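Local coordinates for putative cyclohexadienyl dehydrogenase and ADH prephenate dehydrogenase (Rhizobium meliloti, PDB 4WJI), which probably catalyses the NAD(P)-dependent oxidative decarboxylation of prephenate to 3-(4-hydroxyphenyl)pyruvate in tyrosine biosynthesis, and here carries bound NADP and tyrosine, at residues A[3-7]-A[160-164]; A[8-12]-A[32-36]; A[44-48]-A[131-135]; A[195-199]-A[224-228]. One frame throughout, in Å; residues are numbered along the deposited sequence. Where two conformers were deposited one is given.

Contact 1 of 4, residues A[3-7]-A[160-164]; sequences QFQTI and RLRLF
Phe4 and Arg160 reach toward each other from opposite directions: Phe4 CD1 and CE1 lie over one face of the guanidinium, offset to its rim, with the planes 18° apart and Phe4 CE1 3.6 Å from Arg160 CZ. A bend at chi3 (77°) turns the otherwise stretched arginine so that its edge meets the backbone of Gln3. There Arg160 NH2 gives a fairly straight hydrogen bond to Gln3 O (3.0 Å), lying in the carbonyl plane, while a water in the guanidinium plane links Arg160 NE to the same oxygen. Two donors thus grip Gln3 O and fix how the guanidinium is turned. The contact ties the N-terminal end of strand 4-10, the central first strand of the Rossmann-type domain, to helix 155-167 far along the chain. The Phe164 and Phe4 rings meet obliquely, planes at 74°, with Phe4 CE2 3.8 Å from Phe164 CD1; farther along the strand Ile7 CD1 touches Phe164 CE1 at 4.0 Å. Ile19 and Ile23 of helix 14-26 also pack on Phe164. The extended Gln3 side chain runs at a slant across Leu163, its NE2 3.8 Å from Leu163 CG, and that nitrogen is hydrogen-bonded to Thr167 on the same helix. Gln3 OE1 sits at the edge of the Phe164 ring, 3.4 Å from Phe164 CA, and accepts a hydrogen bond from a second water, which also donates to Arg160 O at 2.7 Å.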
loop_
_atom_site.group_PDB
_atom_site.type_symbol
_atom_site.label_atom_id
_atom_site.label_comp_id
_atom_site.label_asym_id
_atom_site.label_seq_id
_atom_site.Cartn_x
_atom_site.Cartn_y
_atom_site.Cartn_z
ATOM N N GLN A 3 12.139 4.099 -34.907
ATOM C CA GLN A 3 10.948 3.308 -35.259
ATOM C C GLN A 3 9.860 4.137 -35.925
ATOM O O GLN A 3 9.010 3.598 -36.616
ATOM C CB GLN A 3 10.399 2.606 -34.021
ATOM C CG GLN A 3 11.315 1.447 -33.605
ATOM C CD GLN A 3 10.886 0.779 -32.325
ATOM O OE1 GLN A 3 9.739 0.923 -31.887
ATOM N NE2 GLN A 3 11.800 0.038 -31.715
ATOM N N PHE A 4 9.879 5.451 -35.701
ATOM C CA PHE A 4 8.883 6.333 -36.292
ATOM C C PHE A 4 9.585 7.605 -36.692
ATOM O O PHE A 4 10.378 8.135 -35.931
ATOM C CB PHE A 4 7.802 6.687 -35.274
ATOM C CG PHE A 4 6.982 5.492 -34.829
ATOM C CD1 PHE A 4 5.932 5.043 -35.587
ATOM C CD2 PHE A 4 7.367 4.762 -33.723
ATOM C CE1 PHE A 4 5.220 3.908 -35.220
ATOM C CE2 PHE A 4 6.671 3.622 -33.337
ATOM C CZ PHE A 4 5.600 3.180 -34.109
ATOM N N GLN A 5 9.260 8.171 -37.853
ATOM C CA GLN A 5 9.925 9.419 -38.243
ATOM C C GLN A 5 9.457 10.549 -37.345
ATOM O O GLN A 5 10.273 11.334 -36.891
ATOM C CB GLN A 5 9.671 9.709 -39.711
ATOM C CG GLN A 5 10.340 11.018 -40.192
ATOM C CD GLN A 5 11.862 10.934 -40.093
ATOM O OE1 GLN A 5 12.462 9.988 -40.579
ATOM N NE2 GLN A 5 12.465 11.892 -39.467
ATOM N N THR A 6 8.154 10.634 -37.055
ATOM C CA THR A 6 7.636 11.697 -36.206
ATOM C C THR A 6 6.614 11.094 -35.226
ATOM O O THR A 6 5.690 10.366 -35.633
ATOM C CB THR A 6 6.893 12.705 -37.028
ATOM O OG1 THR A 6 7.776 13.228 -38.045
ATOM C CG2 THR A 6 6.426 13.849 -36.137
ATOM N N ILE A 7 6.825 11.360 -33.942
ATOM C CA ILE A 7 5.914 10.971 -32.873
ATOM C C ILE A 7 5.361 12.231 -32.246
ATOM O O ILE A 7 6.138 13.064 -31.801
ATOM C CB ILE A 7 6.575 10.101 -31.809
ATOM C CG1 ILE A 7 7.187 8.823 -32.438
ATOM C CG2 ILE A 7 5.564 9.759 -30.714
ATOM C CD1 ILE A 7 7.874 7.970 -31.432
ATOM N N ARG A 160 3.677 -2.763 -34.884
ATOM C CA ARG A 160 4.572 -1.631 -34.627
ATOM C C ARG A 160 4.416 -1.067 -33.210
ATOM O O ARG A 160 5.401 -0.665 -32.581
ATOM C CB ARG A 160 4.383 -0.511 -35.643
ATOM C CG ARG A 160 4.833 -0.875 -37.054
ATOM C CD ARG A 160 4.620 0.281 -38.011
ATOM N NE ARG A 160 5.656 1.314 -37.860
ATOM C CZ ARG A 160 5.647 2.477 -38.528
ATOM N NH1 ARG A 160 4.597 2.789 -39.279
ATOM N NH2 ARG A 160 6.654 3.348 -38.405
ATOM N N LEU A 161 3.186 -1.031 -32.733
ATOM C CA LEU A 161 2.926 -0.568 -31.355
ATOM C C LEU A 161 3.454 -1.581 -30.332
ATOM O O LEU A 161 4.055 -1.191 -29.310
ATOM C CB LEU A 161 1.465 -0.243 -31.156
ATOM C CG LEU A 161 1.181 0.583 -29.922
ATOM C CD1 LEU A 161 1.883 1.934 -29.878
ATOM C CD2 LEU A 161 -0.315 0.775 -29.758
ATOM N N ARG A 162 3.300 -2.872 -30.611
ATOM C CA ARG A 162 3.898 -3.900 -29.737
ATOM C C ARG A 162 5.419 -3.714 -29.669
ATOM O O ARG A 162 6.007 -3.724 -28.572
ATOM C CB ARG A 162 3.545 -5.314 -30.213
ATOM C CG ARG A 162 4.263 -6.411 -29.479
ATOM C CD ARG A 162 3.865 -7.788 -29.986
ATOM N NE ARG A 162 2.487 -8.119 -29.678
ATOM C CZ ARG A 162 2.084 -8.791 -28.594
ATOM N NH1 ARG A 162 2.971 -9.242 -27.707
ATOM N NH2 ARG A 162 0.792 -9.029 -28.390
ATOM N N LEU A 163 6.060 -3.490 -30.822
ATOM C CA LEU A 163 7.505 -3.337 -30.835
ATOM C C LEU A 163 7.892 -2.076 -30.033
ATOM O O LEU A 163 8.872 -2.080 -29.297
ATOM C CB LEU A 163 8.045 -3.280 -32.256
ATOM C CG LEU A 163 9.502 -2.865 -32.392
ATOM C CD1 LEU A 163 10.441 -3.837 -31.694
ATOM C CD2 LEU A 163 9.903 -2.751 -33.842
ATOM N N PHE A 164 7.120 -1.014 -30.179
ATOM C CA PHE A 164 7.403 0.240 -29.483
ATOM C C PHE A 164 7.418 0.044 -27.947
ATOM O O PHE A 164 8.398 0.355 -27.247
ATOM C CB PHE A 164 6.370 1.269 -29.896
ATOM C CG PHE A 164 6.538 2.628 -29.202
ATOM C CD1 PHE A 164 7.533 3.510 -29.600
ATOM C CD2 PHE A 164 5.745 2.968 -28.145
ATOM C CE1 PHE A 164 7.682 4.770 -29.018
ATOM C CE2 PHE A 164 5.915 4.214 -27.513
ATOM C CZ PHE A 164 6.872 5.107 -27.959
HETATM O O HOH W 1 7.722 0.288 -33.633
HETATM O O HOH W 2 8.013 0.920 -36.250
#

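Contact 2 of 4, residues A[8-12]-A[32-36]; sequences ALIGI and IVVTT. With NAP (NADP nicotinamide-adenine-dinucleotide phosphate), chain B.
Ala8 with Val33 and Ile10 with Thr35 lie on one face of this two-strand strip of sheet, Leu9 with Val34 on the other, and the facing edges are joined by backbone bonds. Leu9 N donates to Val33 O (2.8 Å) and Leu9 O accepts from Thr35 N (3.0 Å), so one residue bonds to both flanks of Val34 in regular parallel register. Gly11 N extends the ladder to Thr35 O at 2.9 Å, tilted 22° from the carbonyl plane. On the first face Ile10 and Thr35 run side by side, with Ile10 CG1 3.7 Å from Thr35 CG2; the hydroxyl of Thr35 turns to the carbonyl of Thr55. On the second, Leu9 CD1 meets Ile32 CG2. Beyond the end of its strand Ile12 crosses Val34 at about a right angle, Ile12 CG1 being 3.9 Å from Val34 CG1, and its CG2 rests 3.8 Å from Thr36 CB. Shortening Ile12 to an alanine would probably open a gap beside the Val34 methyls and leave Thr36 freer to shift. Thr36 OG1, anti to the backbone N (chi1 -168°), reaches the cofactor: ribose O3B of NADP accepts from Ile12 N (3.0 Å) and donates to Thr36 OG1 (2.7 Å), which donates to the 2'-phosphate. Gly11 has phi 99°, where a CB would collide with the preceding carbonyl. Strand, glycine turn, helix 14-26 and second strand form the beta-alpha-beta unit of a Rossmann fold, with Gly11 fitting the first glycine of a GxGxxG motif and the adenosine ribose at the strand ends.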
loop_
_atom_site.group_PDB
_atom_site.type_symbol
_atom_site.label_atom_id
_atom_site.label_comp_id
_atom_site.label_asym_id
_atom_site.label_seq_id
_atom_site.Cartn_x
_atom_site.Cartn_y
_atom_site.Cartn_z
ATOM N N ALA A 8 4.014 12.348 -32.228
ATOM C CA ALA A 8 3.349 13.472 -31.575
ATOM C C ALA A 8 2.778 12.999 -30.240
ATOM O O ALA A 8 2.043 11.988 -30.182
ATOM C CB ALA A 8 2.212 13.971 -32.430
ATOM N N LEU A 9 3.134 13.726 -29.170
ATOM C CA LEU A 9 2.670 13.401 -27.820
ATOM C C LEU A 9 1.660 14.434 -27.443
ATOM O O LEU A 9 1.995 15.617 -27.312
ATOM C CB LEU A 9 3.838 13.434 -26.842
ATOM C CG LEU A 9 4.961 12.440 -27.194
ATOM C CD1 LEU A 9 6.102 12.576 -26.201
ATOM C CD2 LEU A 9 4.457 10.987 -27.253
ATOM N N ILE A 10 0.408 13.987 -27.290
ATOM C CA ILE A 10 -0.674 14.900 -26.865
ATOM C C ILE A 10 -0.942 14.623 -25.391
ATOM O O ILE A 10 -1.474 13.560 -25.030
ATOM C CB ILE A 10 -1.961 14.674 -27.660
ATOM C CG1 ILE A 10 -1.704 14.834 -29.165
ATOM C CG2 ILE A 10 -3.050 15.651 -27.155
ATOM C CD1 ILE A 10 -2.881 14.586 -30.076
ATOM N N GLY A 11 -0.536 15.555 -24.529
ATOM C CA GLY A 11 -0.489 15.298 -23.104
ATOM C C GLY A 11 0.943 14.939 -22.695
ATOM O O GLY A 11 1.582 14.087 -23.320
ATOM N N ILE A 12 1.452 15.617 -21.684
ATOM C CA ILE A 12 2.863 15.558 -21.337
ATOM C C ILE A 12 3.024 15.574 -19.812
ATOM O O ILE A 12 3.979 16.118 -19.270
ATOM C CB ILE A 12 3.653 16.678 -22.098
ATOM C CG1 ILE A 12 5.158 16.328 -22.201
ATOM C CG2 ILE A 12 3.347 18.047 -21.552
ATOM C CD1 ILE A 12 5.448 15.196 -23.167
ATOM N N ILE A 32 10.300 14.482 -32.124
ATOM C CA ILE A 32 9.266 14.417 -31.110
ATOM C C ILE A 32 8.521 15.748 -31.086
ATOM O O ILE A 32 9.137 16.815 -30.962
ATOM C CB ILE A 32 9.880 14.215 -29.691
ATOM C CG1 ILE A 32 10.838 13.011 -29.612
ATOM C CG2 ILE A 32 8.777 14.141 -28.646
ATOM C CD1 ILE A 32 11.600 12.884 -28.293
ATOM N N VAL A 33 7.189 15.685 -31.275
ATOM C CA VAL A 33 6.357 16.884 -31.206
ATOM C C VAL A 33 5.579 16.806 -29.924
ATOM O O VAL A 33 4.928 15.793 -29.678
ATOM C CB VAL A 33 5.375 16.959 -32.404
ATOM C CG1 VAL A 33 4.615 18.273 -32.353
ATOM C CG2 VAL A 33 6.146 16.846 -33.728
ATOM N N VAL A 34 5.597 17.878 -29.132
ATOM C CA VAL A 34 4.888 17.917 -27.842
ATOM C C VAL A 34 3.781 18.952 -27.897
ATOM O O VAL A 34 4.008 20.129 -28.309
ATOM C CB VAL A 34 5.850 18.275 -26.704
ATOM C CG1 VAL A 34 5.126 18.552 -25.399
ATOM C CG2 VAL A 34 6.835 17.132 -26.501
ATOM N N THR A 35 2.605 18.524 -27.449
ATOM C CA THR A 35 1.504 19.444 -27.247
ATOM C C THR A 35 0.812 19.147 -25.936
ATOM O O THR A 35 0.789 17.994 -25.479
ATOM C CB THR A 35 0.516 19.445 -28.415
ATOM O OG1 THR A 35 -0.407 20.532 -28.322
ATOM C CG2 THR A 35 -0.203 18.170 -28.545
ATOM N N THR A 36 0.271 20.197 -25.330
ATOM C CA THR A 36 -0.527 20.084 -24.123
ATOM C C THR A 36 -1.444 21.304 -24.096
ATOM O O THR A 36 -1.167 22.300 -24.813
ATOM C CB THR A 36 0.399 20.032 -22.881
ATOM O OG1 THR A 36 -0.336 19.649 -21.705
ATOM C CG2 THR A 36 1.170 21.336 -22.623
HETATM P PA NAP B . -1.073 13.995 -15.635
HETATM O O1A NAP B . 0.322 13.833 -15.167
HETATM O O2A NAP B . -2.088 14.730 -14.826
HETATM O O5B NAP B . -1.024 14.706 -17.073
HETATM C C5B NAP B . -2.222 15.176 -17.679
HETATM C C4B NAP B . -1.986 15.698 -19.095
HETATM O O4B NAP B . -3.253 15.857 -19.723
HETATM C C3B NAP B . -1.358 17.081 -19.116
HETATM O O3B NAP B . -0.656 17.300 -20.329
HETATM C C2B NAP B . -2.555 17.995 -19.130
HETATM O O2B NAP B . -2.281 19.218 -19.755
HETATM C C1B NAP B . -3.511 17.222 -19.996
HETATM N N9A NAP B . -4.964 17.500 -19.829
HETATM C C8A NAP B . -5.670 17.500 -18.710
HETATM N N7A NAP B . -6.948 17.720 -18.886
HETATM C C5A NAP B . -7.083 17.886 -20.231
HETATM C C6A NAP B . -8.194 18.161 -21.055
HETATM N N6A NAP B . -9.427 18.314 -20.535
HETATM N N1A NAP B . -7.978 18.235 -22.351
HETATM C C2A NAP B . -6.756 18.069 -22.829
HETATM N N3A NAP B . -5.656 17.824 -22.143
HETATM C C4A NAP B . -5.855 17.744 -20.833
HETATM O O3 NAP B . -1.701 12.577 -16.039
HETATM P PN NAP B . -1.072 11.146 -16.366
HETATM O O1N NAP B . -0.844 10.523 -15.083
HETATM O O2N NAP B . 0.022 11.261 -17.330
HETATM O O5D NAP B . -2.338 10.385 -17.018
HETATM C C5D NAP B . -2.649 10.475 -18.386
HETATM C C4D NAP B . -3.432 9.228 -18.791
HETATM O O4D NAP B . -2.669 8.092 -18.440
HETATM C C3D NAP B . -4.739 9.075 -18.074
HETATM O O3D NAP B . -5.728 8.607 -18.976
HETATM C C2D NAP B . -4.470 8.053 -16.996
HETATM O O2D NAP B . -5.647 7.349 -16.690
HETATM C C1D NAP B . -3.463 7.171 -17.732
HETATM N N1N NAP B . -2.502 6.453 -16.880
HETATM C C2N NAP B . -2.049 6.998 -15.749
HETATM C C3N NAP B . -1.154 6.330 -14.948
HETATM C C7N NAP B . -0.625 6.876 -13.642
HETATM O O7N NAP B . -0.130 6.117 -12.854
HETATM N N7N NAP B . -0.729 8.170 -13.432
HETATM C C4N NAP B . -0.729 5.092 -15.352
HETATM C C5N NAP B . -1.194 4.573 -16.532
HETATM C C6N NAP B . -2.113 5.251 -17.286
HETATM P P2B NAP B . -2.106 20.577 -18.913
HETATM O O1X NAP B . -1.207 20.256 -17.766
HETATM O O2X NAP B . -1.488 21.517 -19.907
HETATM O O3X NAP B . -3.462 21.039 -18.414
#

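Contact 3 of 4, residues A[44-48]-A[131-135]; sequences RAGEL and GPDAG
Arg44 grips the carboxylate of Asp133 side-on in a salt bridge, NE bonding to Asp133 OD2 at 2.8 Å and NH2 to Asp133 OD1 at 3.0 Å. Each oxygen uses its syn lone pair, and the guanidinium and carboxylate planes are 13° apart, so the two flat groups meet edge to edge and nearly coplanar. A weak third bond runs from NE to Asp133 OD1. All three are clearly bent at the hydrogen. The arginine reaches this position because its chain folds at chi2 (71°), coming across the aspartate at about a right angle, while Leu48, one helical turn on, places CG over one guanidinium face. Swapping Arg44 for a leucine would probably leave the Asp133 carboxylate without its opposite charge and set its rotation free. Beside the ion pair the packing is light: Arg44 CG lies 4.0 Å from Pro132 CG, and Leu48 CD1 touches Pro132 CB at 3.9 Å. Both methyls of Leu48 also approach Asp133 OD1. The carbonyl of Pro132 is hydrogen-bonded to Arg21 of helix 14-26, giving the segment 131-135 a second tie. This surface contact joins helix 39-48 to the loop that follows strand 117-123. Gly131 at the start of that segment donates its N-H to a diphosphate oxygen of NADP, so the contact borders the cofactor cleft of a Rossmann-type nucleotide-binding domain.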
loop_
_atom_site.group_PDB
_atom_site.type_symbol
_atom_site.label_atom_id
_atom_site.label_comp_id
_atom_site.label_asym_id
_atom_site.label_seq_id
_atom_site.Cartn_x
_atom_site.Cartn_y
_atom_site.Cartn_z
ATOM N N ARG A 44 7.088 24.253 -19.317
ATOM C CA ARG A 44 7.847 23.319 -18.522
ATOM C C ARG A 44 8.422 22.233 -19.393
ATOM O O ARG A 44 9.582 21.846 -19.222
ATOM C CB ARG A 44 6.998 22.735 -17.402
ATOM C CG ARG A 44 7.819 22.071 -16.333
ATOM C CD ARG A 44 8.616 23.034 -15.459
ATOM N NE ARG A 44 9.761 22.325 -14.916
ATOM C CZ ARG A 44 11.031 22.624 -15.164
ATOM N NH1 ARG A 44 11.367 23.695 -15.884
ATOM N NH2 ARG A 44 11.978 21.881 -14.598
ATOM N N ALA A 45 7.612 21.677 -20.285
ATOM C CA ALA A 45 8.124 20.636 -21.179
ATOM C C ALA A 45 9.280 21.162 -22.003
ATOM O O ALA A 45 10.258 20.461 -22.180
ATOM C CB ALA A 45 7.013 20.086 -22.043
ATOM N N GLY A 46 9.226 22.419 -22.414
ATOM C CA GLY A 46 10.323 23.017 -23.186
ATOM C C GLY A 46 11.604 23.190 -22.380
ATOM O O GLY A 46 12.714 22.876 -22.865
ATOM N N GLU A 47 11.464 23.625 -21.129
ATOM C CA GLU A 47 12.622 23.795 -20.249
ATOM C C GLU A 47 13.265 22.447 -19.941
ATOM O O GLU A 47 14.476 22.364 -19.802
ATOM C CB GLU A 47 12.232 24.535 -18.969
ATOM C CG GLU A 47 11.508 25.847 -19.265
ATOM C CD GLU A 47 12.122 27.098 -18.702
ATOM O OE1 GLU A 47 13.315 27.360 -18.986
ATOM O OE2 GLU A 47 11.372 27.845 -18.027
ATOM N N LEU A 48 12.448 21.391 -19.868
ATOM C CA LEU A 48 12.925 20.037 -19.629
ATOM C C LEU A 48 13.511 19.374 -20.911
ATOM O O LEU A 48 14.108 18.305 -20.820
ATOM C CB LEU A 48 11.774 19.155 -19.082
ATOM C CG LEU A 48 11.342 19.498 -17.655
ATOM C CD1 LEU A 48 10.034 18.808 -17.335
ATOM C CD2 LEU A 48 12.401 19.090 -16.631
ATOM N N GLY A 131 2.249 15.465 -13.831
ATOM C CA GLY A 131 2.917 16.568 -14.554
ATOM C C GLY A 131 4.271 16.174 -15.122
ATOM O O GLY A 131 4.799 15.124 -14.814
ATOM N N PRO A 132 4.844 17.042 -15.985
ATOM C CA PRO A 132 6.051 16.707 -16.689
ATOM C C PRO A 132 7.261 16.503 -15.836
ATOM O O PRO A 132 8.158 15.754 -16.230
ATOM C CB PRO A 132 6.239 17.852 -17.670
ATOM C CG PRO A 132 5.459 18.995 -17.133
ATOM C CD PRO A 132 4.300 18.331 -16.416
ATOM N N ASP A 133 7.321 17.172 -14.689
ATOM C CA ASP A 133 8.469 17.006 -13.823
ATOM C C ASP A 133 8.448 15.668 -13.078
ATOM O O ASP A 133 9.467 15.246 -12.547
ATOM C CB ASP A 133 8.590 18.172 -12.865
ATOM C CG ASP A 133 9.004 19.475 -13.573
ATOM O OD1 ASP A 133 10.197 19.629 -13.865
ATOM O OD2 ASP A 133 8.134 20.341 -13.848
ATOM N N ALA A 134 7.287 15.005 -13.024
ATOM C CA ALA A 134 7.146 13.715 -12.354
ATOM C C ALA A 134 7.652 12.526 -13.189
ATOM O O ALA A 134 7.919 11.466 -12.628
ATOM C CB ALA A 134 5.684 13.464 -12.007
ATOM N N GLY A 135 7.730 12.676 -14.514
ATOM C CA GLY A 135 8.110 11.570 -15.367
ATOM C C GLY A 135 9.604 11.276 -15.298
ATOM O O GLY A 135 10.392 12.111 -14.825
#

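Contact 4 of 4, residues A[195-199]-A[224-228]; sequences AYNIV and FTRLA. With TYR (tyrosine), chain C.
Within the all-helical dimerization domain, helix 177-203 packs on helix 221-227 through two alanines, Ala195 and Ala228, beside the tyrosine pocket. With only a methyl on Ala195, its CA comes within 5.0 Å of Phe224 CA, and Ala195 CB rests 3.6 Å from Phe224 O. Ala195 CA also lies at the edge of the Phe224 ring, in its plane. Ile198 CG2 meets that ring obliquely, 3.5 Å from Phe224 CD2. Farther round, Val199 CG2 touches both Thr225 CG2 and Ala228 CB, 3.9 Å from the latter. The Tyr196 ring lies against Ala228, its CD1 3.7 Å from Ala228 CB. A bend at chi3 (69°) turns the Arg226 guanidinium to the bound tyrosine, whose carboxylate it meets edge-on, with nearly straight bonds from Arg226 NH1 to ligand O and from Arg226 NH2 to ligand OXT, both 2.9 Å. Glu128 of the same chain and Asp223 of the second subunit form salt bridges with that guanidinium. The apolar seam is shared with the dimer interface: Phe276 of the second subunit stacks on Tyr196, while its Leu190 and Pro191, from the partner's own helix 177-203, pack on Ile198 and Phe224.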
loop_
_atom_site.group_PDB
_atom_site.type_symbol
_atom_site.label_atom_id
_atom_site.label_comp_id
_atom_site.label_asym_id
_atom_site.label_seq_id
_atom_site.Cartn_x
_atom_site.Cartn_y
_atom_site.Cartn_z
ATOM N N ALA A 195 -8.731 2.807 -1.149
ATOM C CA ALA A 195 -7.751 3.671 -0.491
ATOM C C ALA A 195 -8.316 5.075 -0.242
ATOM O O ALA A 195 -8.185 5.615 0.848
ATOM C CB ALA A 195 -6.483 3.769 -1.318
ATOM N N TYR A 196 -8.964 5.663 -1.246
ATOM C CA TYR A 196 -9.604 6.985 -1.029
ATOM C C TYR A 196 -10.617 6.894 0.124
ATOM O O TYR A 196 -10.722 7.816 0.956
ATOM C CB TYR A 196 -10.318 7.453 -2.295
ATOM C CG TYR A 196 -9.402 8.049 -3.345
ATOM C CD1 TYR A 196 -8.703 9.224 -3.089
ATOM C CD2 TYR A 196 -9.301 7.494 -4.646
ATOM C CE1 TYR A 196 -7.891 9.798 -4.045
ATOM C CE2 TYR A 196 -8.506 8.095 -5.615
ATOM C CZ TYR A 196 -7.816 9.246 -5.329
ATOM O OH TYR A 196 -7.049 9.837 -6.342
ATOM N N ASN A 197 -11.356 5.791 0.176
ATOM C CA ASN A 197 -12.405 5.673 1.171
ATOM C C ASN A 197 -11.827 5.574 2.571
ATOM O O ASN A 197 -12.307 6.262 3.490
ATOM C CB ASN A 197 -13.330 4.500 0.907
ATOM C CG ASN A 197 -14.598 4.621 1.727
ATOM O OD1 ASN A 197 -15.395 5.555 1.507
ATOM N ND2 ASN A 197 -14.794 3.730 2.669
ATOM N N ILE A 198 -10.790 4.764 2.766
ATOM C CA ILE A 198 -10.248 4.645 4.115
ATOM C C ILE A 198 -9.576 5.936 4.580
ATOM O O ILE A 198 -9.688 6.285 5.744
ATOM C CB ILE A 198 -9.421 3.402 4.297
ATOM C CG1 ILE A 198 -9.205 3.141 5.799
ATOM C CG2 ILE A 198 -8.140 3.503 3.586
ATOM C CD1 ILE A 198 -8.605 1.790 6.084
ATOM N N VAL A 199 -8.892 6.649 3.669
ATOM C CA VAL A 199 -8.291 7.884 4.083
ATOM C C VAL A 199 -9.356 8.929 4.422
ATOM O O VAL A 199 -9.226 9.657 5.426
ATOM C CB VAL A 199 -7.305 8.386 3.018
ATOM C CG1 VAL A 199 -6.743 9.735 3.428
ATOM C CG2 VAL A 199 -6.189 7.385 2.818
ATOM N N PHE A 224 -1.959 3.206 2.078
ATOM C CA PHE A 224 -3.188 3.636 1.431
ATOM C C PHE A 224 -3.128 5.136 1.077
ATOM O O PHE A 224 -3.695 5.604 0.051
ATOM C CB PHE A 224 -4.379 3.427 2.363
ATOM C CG PHE A 224 -4.766 1.999 2.569
ATOM C CD1 PHE A 224 -4.067 1.196 3.458
ATOM C CD2 PHE A 224 -5.873 1.484 1.928
ATOM C CE1 PHE A 224 -4.425 -0.134 3.638
ATOM C CE2 PHE A 224 -6.273 0.161 2.136
ATOM C CZ PHE A 224 -5.553 -0.650 2.998
ATOM N N THR A 225 -2.485 5.929 1.915
ATOM C CA THR A 225 -2.355 7.375 1.650
ATOM C C THR A 225 -1.599 7.653 0.340
ATOM O O THR A 225 -1.851 8.682 -0.285
ATOM C CB THR A 225 -1.692 8.184 2.803
ATOM O OG1 THR A 225 -0.298 7.823 2.938
ATOM C CG2 THR A 225 -2.466 7.999 4.106
ATOM N N ARG A 226 -0.645 6.799 -0.034
ATOM C CA ARG A 226 0.107 7.006 -1.276
ATOM C C ARG A 226 -0.886 6.975 -2.469
ATOM O O ARG A 226 -0.876 7.868 -3.322
ATOM C CB ARG A 226 1.219 5.981 -1.466
ATOM C CG ARG A 226 2.149 6.386 -2.624
ATOM C CD ARG A 226 3.150 5.283 -2.928
ATOM N NE ARG A 226 2.519 4.102 -3.509
ATOM C CZ ARG A 226 2.130 3.985 -4.779
ATOM N NH1 ARG A 226 2.354 4.975 -5.639
ATOM N NH2 ARG A 226 1.480 2.887 -5.159
ATOM N N LEU A 227 -1.717 5.955 -2.533
ATOM C CA LEU A 227 -2.669 5.863 -3.647
ATOM C C LEU A 227 -3.642 7.033 -3.611
ATOM O O LEU A 227 -4.004 7.596 -4.659
ATOM C CB LEU A 227 -3.389 4.522 -3.622
ATOM C CG LEU A 227 -2.449 3.340 -3.838
ATOM C CD1 LEU A 227 -3.203 2.043 -3.649
ATOM C CD2 LEU A 227 -1.801 3.420 -5.219
ATOM N N ALA A 228 -4.092 7.380 -2.411
ATOM C CA ALA A 228 -5.077 8.489 -2.247
ATOM C C ALA A 228 -4.479 9.887 -2.402
ATOM O O ALA A 228 -5.155 10.894 -2.161
ATOM C CB ALA A 228 -5.795 8.350 -0.917
HETATM N N TYR C . -0.402 5.194 -10.205
HETATM C CA TYR C . -0.424 3.817 -9.646
HETATM C C TYR C . 0.610 3.696 -8.560
HETATM O O TYR C . 1.257 4.700 -8.273
HETATM C CB TYR C . -0.182 2.770 -10.741
HETATM C CG TYR C . -1.184 2.792 -11.888
HETATM C CD1 TYR C . -2.421 3.431 -11.792
HETATM C CD2 TYR C . -0.873 2.177 -13.072
HETATM C CE1 TYR C . -3.310 3.441 -12.854
HETATM C CE2 TYR C . -1.747 2.140 -14.130
HETATM C CZ TYR C . -2.954 2.783 -14.047
HETATM O OH TYR C . -3.813 2.817 -15.114
HETATM O OXT TYR C . 0.766 2.583 -8.005
#

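In the fold
Contacts 1 to 3 belong to the nucleotide-binding domain, contact 4 to the dimerization domain, about 36 Å from contact 1 between centres. Contacts 1 and 2 share strand 4-10: Ile7 O probably bonds to Val33 N, so the ladder of contact 2 probably runs on into Ile7 of segment 3-7. Contacts 2 and 4 are buried. Contact 2 relies on backbone bonds between strands, contact 4 on side chains between helices. Contact 3 is a surface salt bridge, and contact 1, partly buried, mixes aromatic packing with a water-bridged arginine. Contact 3 packs on contact 2 where Ile12 meets Pro132, and both bind NADP; contact 4 instead holds tyrosine.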